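PDB 7LUU: subclass B3 metallo-beta-lactamase from Sphingobium indicum, which probably hydrolyses beta-lactam antibiotics, using a binuclear zinc centre with an unusual ligand for this subclass. Local coordinates for residues 61-69 against 209-220; 70-78 against 89-97. One frame throughout, in Å; residues are numbered along the deposited sequence. Where two conformers were deposited one is given.

Contact 1 (61-69 against 209-220); sequences PERVFGNSY and WNACEGKRCKAI
The ring of Phe65 is sandwiched between Glu213 and Lys218. On one face the carboxylate of Glu213 lies almost parallel, the two planes 11° apart, its CD 3.5 Å above the ring plane and displaced toward the rim. The opposite face carries the aliphatic chain of Lys218, which crosses the ring at about a right angle and sets CD 3.8 Å above the plane, over the centre. Backbone carbonyl oxygens of Ala211 and Arg216 meet the ring edge near its plane; Phe65 CE2 is 3.3 Å from Ala211 O. CG of Phe65 stands anti to the backbone N (chi1 -173°), which carries the ring from the type II' turn 65-68 onto the hairpin 209-220. Over its face of the ring, OE2 of Glu213 takes a nearly straight hydrogen bond from Gly66 N (2.7 Å, 172°) on its anti lone pair, anchoring the carboxylate as it stacks. Arg63 NH1, from the preceding strand, donates to Gly66 O in its guanidinium plane. Further in, Trp209 NE1 donates in its ring plane to Ser68 OG at 2.8 Å. CD1 of Ile220 packs 3.7 Å from Ser68 CB. The disulfide Cys212-Cys217 staples the hairpin behind. The Gly66-Glu213 and Trp209-Ser68 bonds and the stacked ring tie the turn of one sheet to a hairpin of the other; the nearby guanidinium of Arg63, not in contact, would probably favour a charged Glu213.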
loop_
_atom_site.group_PDB
_atom_site.type_symbol
_atom_site.label_atom_id
_atom_site.label_comp_id
_atom_site.label_asym_id
_atom_site.label_seq_id
_atom_site.Cartn_x
_atom_site.Cartn_y
_atom_site.Cartn_z
ATOM N N PRO A 61 13.048 11.452 -5.644
ATOM C CA PRO A 61 11.642 11.773 -5.344
ATOM C C PRO A 61 11.097 12.774 -6.349
ATOM O O PRO A 61 11.827 13.623 -6.906
ATOM C CB PRO A 61 11.690 12.337 -3.906
ATOM C CG PRO A 61 13.144 12.814 -3.760
ATOM C CD PRO A 61 13.992 11.931 -4.622
ATOM N N GLU A 62 9.809 12.607 -6.668
ATOM C CA GLU A 62 9.202 13.366 -7.780
ATOM C C GLU A 62 7.796 13.776 -7.380
ATOM O O GLU A 62 7.107 13.032 -6.663
ATOM C CB GLU A 62 9.127 12.535 -9.082
ATOM C CG GLU A 62 10.499 12.264 -9.686
ATOM C CD GLU A 62 10.486 11.460 -10.975
ATOM O OE1 GLU A 62 10.053 10.309 -10.973
ATOM O OE2 GLU A 62 10.975 12.007 -12.000
ATOM N N ARG A 63 7.382 14.960 -7.847
ATOM C CA ARG A 63 5.984 15.401 -7.730
ATOM C C ARG A 63 5.152 14.619 -8.734
ATOM O O ARG A 63 5.570 14.429 -9.892
ATOM C CB ARG A 63 5.842 16.911 -8.010
ATOM C CG ARG A 63 4.383 17.414 -7.931
ATOM C CD ARG A 63 4.252 18.820 -8.641
ATOM N NE ARG A 63 5.301 19.699 -8.168
ATOM C CZ ARG A 63 5.312 20.271 -6.979
ATOM N NH1 ARG A 63 4.310 20.079 -6.142
ATOM N NH2 ARG A 63 6.329 21.057 -6.618
ATOM N N VAL A 64 4.008 14.103 -8.286
ATOM C CA VAL A 64 3.051 13.438 -9.155
ATOM C C VAL A 64 2.169 14.492 -9.790
ATOM O O VAL A 64 2.123 14.646 -11.014
ATOM C CB VAL A 64 2.204 12.432 -8.357
ATOM C CG1 VAL A 64 1.135 11.730 -9.210
ATOM C CG2 VAL A 64 3.104 11.273 -7.823
ATOM N N PHE A 65 1.467 15.233 -8.949
ATOM C CA PHE A 65 0.603 16.293 -9.423
ATOM C C PHE A 65 0.264 17.115 -8.186
ATOM O O PHE A 65 0.058 16.562 -7.106
ATOM C CB PHE A 65 -0.679 15.744 -10.062
ATOM C CG PHE A 65 -1.508 16.785 -10.710
ATOM C CD1 PHE A 65 -1.139 17.275 -11.961
ATOM C CD2 PHE A 65 -2.667 17.268 -10.103
ATOM C CE1 PHE A 65 -1.910 18.250 -12.602
ATOM C CE2 PHE A 65 -3.468 18.263 -10.767
ATOM C CZ PHE A 65 -3.059 18.768 -11.965
ATOM N N GLY A 66 0.268 18.422 -8.331
ATOM C CA GLY A 66 -0.240 19.159 -7.171
ATOM C C GLY A 66 0.667 18.998 -5.992
ATOM O O GLY A 66 1.883 19.000 -6.106
ATOM N N ASN A 67 0.007 18.703 -4.873
ATOM C CA ASN A 67 0.571 18.528 -3.558
ATOM C C ASN A 67 1.082 17.119 -3.296
ATOM O O ASN A 67 1.455 16.822 -2.167
ATOM C CB ASN A 67 -0.498 18.906 -2.504
ATOM C CG ASN A 67 -1.770 17.927 -2.435
ATOM O OD1 ASN A 67 -2.017 17.032 -3.250
ATOM N ND2 ASN A 67 -2.623 18.213 -1.441
ATOM N N SER A 68 1.100 16.253 -4.308
ATOM C CA SER A 68 1.289 14.830 -4.073
ATOM C C SER A 68 2.573 14.397 -4.750
ATOM O O SER A 68 2.835 14.776 -5.911
ATOM C CB SER A 68 0.060 14.059 -4.691
ATOM O OG SER A 68 -1.112 14.401 -3.893
ATOM N N TYR A 69 3.324 13.565 -4.046
ATOM C CA TYR A 69 4.672 13.183 -4.457
ATOM C C TYR A 69 4.923 11.692 -4.294
ATOM O O TYR A 69 4.266 11.002 -3.529
ATOM C CB TYR A 69 5.737 13.900 -3.597
ATOM C CG TYR A 69 5.597 15.390 -3.577
ATOM C CD1 TYR A 69 4.643 16.018 -2.771
ATOM C CD2 TYR A 69 6.421 16.177 -4.366
ATOM C CE1 TYR A 69 4.529 17.450 -2.737
ATOM C CE2 TYR A 69 6.312 17.592 -4.330
ATOM C CZ TYR A 69 5.381 18.208 -3.515
ATOM O OH TYR A 69 5.263 19.614 -3.502
ATOM N N TRP A 209 -7.688 10.278 -3.442
ATOM C CA TRP A 209 -7.843 11.663 -3.081
ATOM C C TRP A 209 -7.623 12.522 -4.314
ATOM O O TRP A 209 -7.049 12.082 -5.308
ATOM C CB TRP A 209 -6.816 12.024 -1.974
ATOM C CG TRP A 209 -5.360 12.070 -2.476
ATOM C CD1 TRP A 209 -4.615 13.163 -2.867
ATOM C CD2 TRP A 209 -4.500 10.919 -2.645
ATOM N NE1 TRP A 209 -3.335 12.766 -3.246
ATOM C CE2 TRP A 209 -3.228 11.407 -3.082
ATOM C CE3 TRP A 209 -4.665 9.568 -2.405
ATOM C CZ2 TRP A 209 -2.145 10.552 -3.386
ATOM C CZ3 TRP A 209 -3.544 8.676 -2.681
ATOM C CH2 TRP A 209 -2.316 9.207 -3.174
ATOM N N ASN A 210 -8.046 13.786 -4.221
ATOM C CA ASN A 210 -7.813 14.784 -5.278
ATOM C C ASN A 210 -6.538 15.581 -5.005
ATOM O O ASN A 210 -6.260 15.965 -3.859
ATOM C CB ASN A 210 -8.989 15.757 -5.327
ATOM C CG ASN A 210 -10.124 15.289 -6.233
ATOM O OD1 ASN A 210 -10.008 14.254 -6.900
ATOM N ND2 ASN A 210 -11.230 16.070 -6.277
ATOM N N ALA A 211 -5.766 15.812 -6.075
ATOM C CA ALA A 211 -4.613 16.701 -6.066
ATOM C C ALA A 211 -4.877 17.778 -7.091
ATOM O O ALA A 211 -5.393 17.484 -8.178
ATOM C CB ALA A 211 -3.307 15.935 -6.383
ATOM N N CYS A 212 -4.609 19.037 -6.718
ATOM C CA CYS A 212 -4.988 20.138 -7.582
ATOM C C CYS A 212 -3.795 21.017 -7.900
ATOM O O CYS A 212 -2.907 21.177 -7.075
ATOM C CB CYS A 212 -6.089 21.016 -6.934
ATOM S SG CYS A 212 -7.561 20.006 -6.506
ATOM N N GLU A 213 -3.823 21.601 -9.106
ATOM C CA GLU A 213 -2.885 22.654 -9.518
ATOM C C GLU A 213 -3.753 23.769 -10.046
ATOM O O GLU A 213 -4.375 23.595 -11.100
ATOM C CB GLU A 213 -1.912 22.161 -10.585
ATOM C CG GLU A 213 -0.882 21.136 -9.982
ATOM C CD GLU A 213 0.127 20.580 -10.970
ATOM O OE1 GLU A 213 0.162 21.084 -12.138
ATOM O OE2 GLU A 213 0.904 19.647 -10.615
ATOM N N GLY A 214 -3.798 24.876 -9.306
ATOM C CA GLY A 214 -4.703 25.965 -9.635
ATOM C C GLY A 214 -6.122 25.446 -9.623
ATOM O O GLY A 214 -6.592 24.862 -8.629
ATOM N N LYS A 215 -6.793 25.565 -10.765
ATOM C CA LYS A 215 -8.171 25.128 -10.853
ATOM C C LYS A 215 -8.315 23.721 -11.410
ATOM O O LYS A 215 -9.443 23.263 -11.600
ATOM C CB LYS A 215 -8.980 26.118 -11.692
ATOM C CG LYS A 215 -8.971 27.528 -11.138
ATOM C CD LYS A 215 -9.439 28.507 -12.212
ATOM C CE LYS A 215 -9.616 29.917 -11.677
ATOM N NZ LYS A 215 -10.245 30.811 -12.708
ATOM N N ARG A 216 -7.227 23.004 -11.674
ATOM C CA ARG A 216 -7.353 21.678 -12.277
ATOM C C ARG A 216 -7.050 20.640 -11.213
ATOM O O ARG A 216 -6.066 20.801 -10.492
ATOM C CB ARG A 216 -6.394 21.498 -13.450
ATOM C CG ARG A 216 -6.598 22.577 -14.528
ATOM C CD ARG A 216 -6.115 22.076 -15.893
ATOM N NE ARG A 216 -4.730 21.597 -15.838
ATOM C CZ ARG A 216 -4.350 20.324 -15.950
ATOM N NH1 ARG A 216 -5.252 19.353 -16.146
ATOM N NH2 ARG A 216 -3.056 20.032 -15.894
ATOM N N CYS A 217 -7.951 19.668 -11.053
ATOM C CA CYS A 217 -7.750 18.632 -10.061
ATOM C C CYS A 217 -7.721 17.284 -10.753
ATOM O O CYS A 217 -8.372 17.080 -11.779
ATOM C CB CYS A 217 -8.827 18.559 -9.006
ATOM S SG CYS A 217 -8.980 20.174 -8.055
ATOM N N LYS A 218 -6.941 16.379 -10.178
ATOM C CA LYS A 218 -6.875 15.002 -10.675
ATOM C C LYS A 218 -7.164 14.066 -9.526
ATOM O O LYS A 218 -6.664 14.268 -8.412
ATOM C CB LYS A 218 -5.521 14.612 -11.228
ATOM C CG LYS A 218 -5.203 15.343 -12.539
ATOM C CD LYS A 218 -3.858 14.756 -13.095
ATOM C CE LYS A 218 -3.304 15.527 -14.280
ATOM N NZ LYS A 218 -4.199 15.163 -15.421
ATOM N N ALA A 219 -7.927 13.034 -9.804
ATOM C CA ALA A 219 -8.241 11.996 -8.841
ATOM C C ALA A 219 -7.126 10.959 -8.815
ATOM O O ALA A 219 -6.890 10.274 -9.833
ATOM C CB ALA A 219 -9.544 11.324 -9.245
ATOM N N ILE A 220 -6.403 10.863 -7.687
ATOM C CA ILE A 220 -5.287 9.923 -7.577
ATOM C C ILE A 220 -5.768 8.702 -6.786
ATOM O O ILE A 220 -6.478 8.816 -5.760
ATOM C CB ILE A 220 -4.087 10.575 -6.856
ATOM C CG1 ILE A 220 -3.642 11.832 -7.665
ATOM C CG2 ILE A 220 -2.958 9.600 -6.751
ATOM C CD1 ILE A 220 -2.377 12.505 -6.977
HETATM O O HOH W 1 -4.795 17.206 -1.829
#

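Contact 2 (70-78 against 89-97)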
loop_
_atom_site.group_PDB
_atom_site.type_symbol
_atom_site.label_atom_id
_atom_site.label_comp_id
_atom_site.label_asym_id
_atom_site.label_seq_id
_atom_site.Cartn_x
_atom_site.Cartn_y
_atom_site.Cartn_z
ATOM N N LEU A 70 5.974 11.235 -4.955
ATOM C CA LEU A 70 6.516 9.890 -4.725
ATOM C C LEU A 70 7.857 9.978 -4.024
ATOM O O LEU A 70 8.753 10.731 -4.452
ATOM C CB LEU A 70 6.726 9.155 -6.047
ATOM C CG LEU A 70 5.348 8.796 -6.643
ATOM C CD1 LEU A 70 5.470 8.189 -8.041
ATOM C CD2 LEU A 70 4.434 7.921 -5.710
ATOM N N VAL A 71 8.007 9.191 -2.963
ATOM C CA VAL A 71 9.273 9.183 -2.195
ATOM C C VAL A 71 9.773 7.759 -1.961
ATOM O O VAL A 71 10.635 7.510 -1.118
ATOM C CB VAL A 71 9.144 9.915 -0.849
ATOM C CG1 VAL A 71 8.969 11.425 -1.109
ATOM C CG2 VAL A 71 7.993 9.336 0.025
ATOM N N GLY A 72 9.256 6.821 -2.739
ATOM C CA GLY A 72 9.629 5.430 -2.647
ATOM C C GLY A 72 10.762 5.022 -3.583
ATOM O O GLY A 72 11.783 5.740 -3.699
ATOM N N PHE A 73 10.681 3.803 -4.096
ATOM C CA PHE A 73 11.825 3.120 -4.736
ATOM C C PHE A 73 11.390 2.513 -6.063
ATOM O O PHE A 73 10.208 2.521 -6.393
ATOM C CB PHE A 73 12.340 2.015 -3.813
ATOM C CG PHE A 73 12.592 2.522 -2.429
ATOM C CD1 PHE A 73 13.796 3.138 -2.156
ATOM C CD2 PHE A 73 11.585 2.523 -1.431
ATOM C CE1 PHE A 73 14.035 3.671 -0.895
ATOM C CE2 PHE A 73 11.835 3.089 -0.188
ATOM C CZ PHE A 73 13.038 3.654 0.102
ATOM N N ALA A 74 12.352 1.883 -6.789
ATOM C CA ALA A 74 11.989 1.355 -8.090
ATOM C C ALA A 74 10.954 0.267 -7.971
ATOM O O ALA A 74 10.090 0.130 -8.849
ATOM C CB ALA A 74 13.244 0.839 -8.811
ATOM N N GLY A 75 11.009 -0.517 -6.908
ATOM C CA GLY A 75 10.103 -1.668 -6.813
ATOM C C GLY A 75 8.985 -1.555 -5.768
ATOM O O GLY A 75 8.150 -2.483 -5.664
ATOM N N LEU A 76 8.931 -0.448 -5.020
ATOM C CA LEU A 76 7.922 -0.294 -3.939
ATOM C C LEU A 76 7.535 1.160 -3.895
ATOM O O LEU A 76 8.380 2.045 -3.672
ATOM C CB LEU A 76 8.530 -0.739 -2.576
ATOM C CG LEU A 76 8.891 -2.225 -2.449
ATOM C CD1 LEU A 76 9.705 -2.506 -1.201
ATOM C CD2 LEU A 76 7.581 -3.038 -2.428
ATOM N N SER A 77 6.246 1.407 -4.026
ATOM C CA SER A 77 5.747 2.781 -4.027
ATOM C C SER A 77 5.542 3.275 -2.608
ATOM O O SER A 77 4.980 2.566 -1.764
ATOM C CB SER A 77 4.405 2.870 -4.765
ATOM O OG SER A 77 4.588 2.435 -6.127
ATOM N N VAL A 78 5.972 4.516 -2.367
ATOM C CA VAL A 78 5.635 5.251 -1.133
ATOM C C VAL A 78 5.212 6.653 -1.560
ATOM O O VAL A 78 5.954 7.319 -2.301
ATOM C CB VAL A 78 6.850 5.332 -0.169
ATOM C CG1 VAL A 78 6.480 6.118 1.125
ATOM C CG2 VAL A 78 7.407 3.905 0.133
ATOM N N LEU A 89 2.005 10.143 4.627
ATOM C CA LEU A 89 2.734 9.124 3.855
ATOM C C LEU A 89 1.804 7.965 3.588
ATOM O O LEU A 89 0.954 7.673 4.428
ATOM C CB LEU A 89 3.891 8.656 4.741
ATOM C CG LEU A 89 5.273 8.334 4.278
ATOM C CD1 LEU A 89 5.946 9.278 3.299
ATOM C CD2 LEU A 89 6.119 8.334 5.573
ATOM N N ILE A 90 2.024 7.253 2.479
ATOM C CA ILE A 90 1.343 6.018 2.157
ATOM C C ILE A 90 2.402 4.944 2.008
ATOM O O ILE A 90 3.269 5.028 1.111
ATOM C CB ILE A 90 0.503 6.132 0.869
ATOM C CG1 ILE A 90 -0.447 7.319 1.086
ATOM C CG2 ILE A 90 -0.270 4.781 0.736
ATOM C CD1 ILE A 90 -1.565 7.415 -0.065
ATOM N N ASP A 91 2.306 3.943 2.896
ATOM C CA ASP A 91 3.197 2.777 3.039
ATOM C C ASP A 91 4.603 3.161 3.500
ATOM O O ASP A 91 4.954 4.350 3.688
ATOM C CB ASP A 91 3.205 1.938 1.739
ATOM C CG ASP A 91 1.974 1.025 1.655
ATOM O OD1 ASP A 91 1.305 0.783 2.692
ATOM O OD2 ASP A 91 1.685 0.541 0.575
ATOM N N GLY A 92 5.375 2.112 3.793
ATOM C CA GLY A 92 6.673 2.314 4.448
ATOM C C GLY A 92 7.752 1.374 3.962
ATOM O O GLY A 92 8.829 1.349 4.568
ATOM N N ALA A 93 7.526 0.621 2.890
ATOM C CA ALA A 93 8.515 -0.323 2.364
ATOM C C ALA A 93 9.077 -1.231 3.484
ATOM O O ALA A 93 8.355 -1.631 4.419
ATOM C CB ALA A 93 9.611 0.421 1.558
ATOM N N LEU A 94 10.351 -1.654 3.318
ATOM C CA LEU A 94 11.000 -2.585 4.257
ATOM C C LEU A 94 11.540 -1.843 5.484
ATOM O O LEU A 94 11.645 -0.615 5.493
ATOM C CB LEU A 94 12.166 -3.263 3.552
ATOM C CG LEU A 94 11.772 -4.195 2.402
ATOM C CD1 LEU A 94 13.099 -4.603 1.717
ATOM C CD2 LEU A 94 11.208 -5.403 2.960
ATOM N N PRO A 95 11.874 -2.557 6.573
ATOM C CA PRO A 95 12.370 -1.829 7.756
ATOM C C PRO A 95 13.578 -0.927 7.451
ATOM O O PRO A 95 13.669 0.213 7.937
ATOM C CB PRO A 95 12.730 -2.966 8.732
ATOM C CG PRO A 95 11.671 -4.085 8.334
ATOM C CD PRO A 95 11.703 -4.024 6.825
ATOM N N GLN A 96 14.556 -1.431 6.691
ATOM C CA GLN A 96 15.733 -0.629 6.422
ATOM C C GLN A 96 15.450 0.513 5.455
ATOM O O GLN A 96 16.324 1.364 5.287
ATOM C CB GLN A 96 16.848 -1.540 5.874
ATOM C CG GLN A 96 16.555 -2.148 4.481
ATOM C CD GLN A 96 15.914 -3.560 4.524
ATOM O OE1 GLN A 96 15.045 -3.867 5.363
ATOM N NE2 GLN A 96 16.340 -4.413 3.595
ATOM N N ALA A 97 14.228 0.583 4.880
ATOM C CA ALA A 97 13.891 1.694 4.000
ATOM C C ALA A 97 13.476 2.925 4.758
ATOM O O ALA A 97 13.406 4.012 4.167
ATOM C CB ALA A 97 12.745 1.331 3.074
HETATM O O HOH W 2 3.710 0.188 -1.183
#
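Phe73 brings the one aromatic ring of the contact, and two methyls approach it obliquely: Ala93 CB lies 3.9 Å from Phe73 CE2, and Ala97 CB 3.8 Å from Phe73 CZ. CG of Phe73 is anti to the carbonyl carbon (chi1 -51°), which turns the ring toward residues 93-97. The Ala93 methyl also meets Leu76 CD1 at 4.0 Å, so it is shared by two side chains of the 70-78 loop. At the other end Leu89 CD1 touches Val71 CG2 and Val78 CG1, each at 3.9 Å. Backbone polarity enters at Val78, whose CA-H points at Ile90 O (3.3 Å between CA and O). The carboxylate of Asp91 is joined to Ser77 O through water 2, which donates to Ser77 O and to Asp91 OD2; OD2 is also bonded to Thr121 OG1, which helps to fix the group beside the zinc ligand His127. Leu76 likewise approaches zinc ligands His127 and His267, placing this apolar layer against the metal site. Helix 98-107 supplies Met100 and Ile101 to Phe73, and Ile101 to Val78 and Leu89, while Trp55 of helix 49-55 packs on Leu76 and Leu94; Leu89 lies in strand 87-90, bonded through its backbone to Phe117 of strand 115-119.

How the contacts relate
The centres of the two contacts lie about 19 Å apart, and along the chain contact 2 is nested within the loop that contact 1 closes. Both reach the seven-stranded sheet: strand 68-70 leads from contact 1 directly into the loop of contact 2, and Glu62 O probably accepts a hydrogen bond from Leu70 N. Contact 1 joins the outer edge of that sheet to the second sheet through strands 205-213 and 216-223, as expected of the alpha-beta/beta-alpha sandwich of metallo-beta-lactamases. Contact 2 lies deeper, near the zinc site. Trp209 of contact 1 packs on Ile90 of contact 2, linking the peripheral intersheet contact with the buried one.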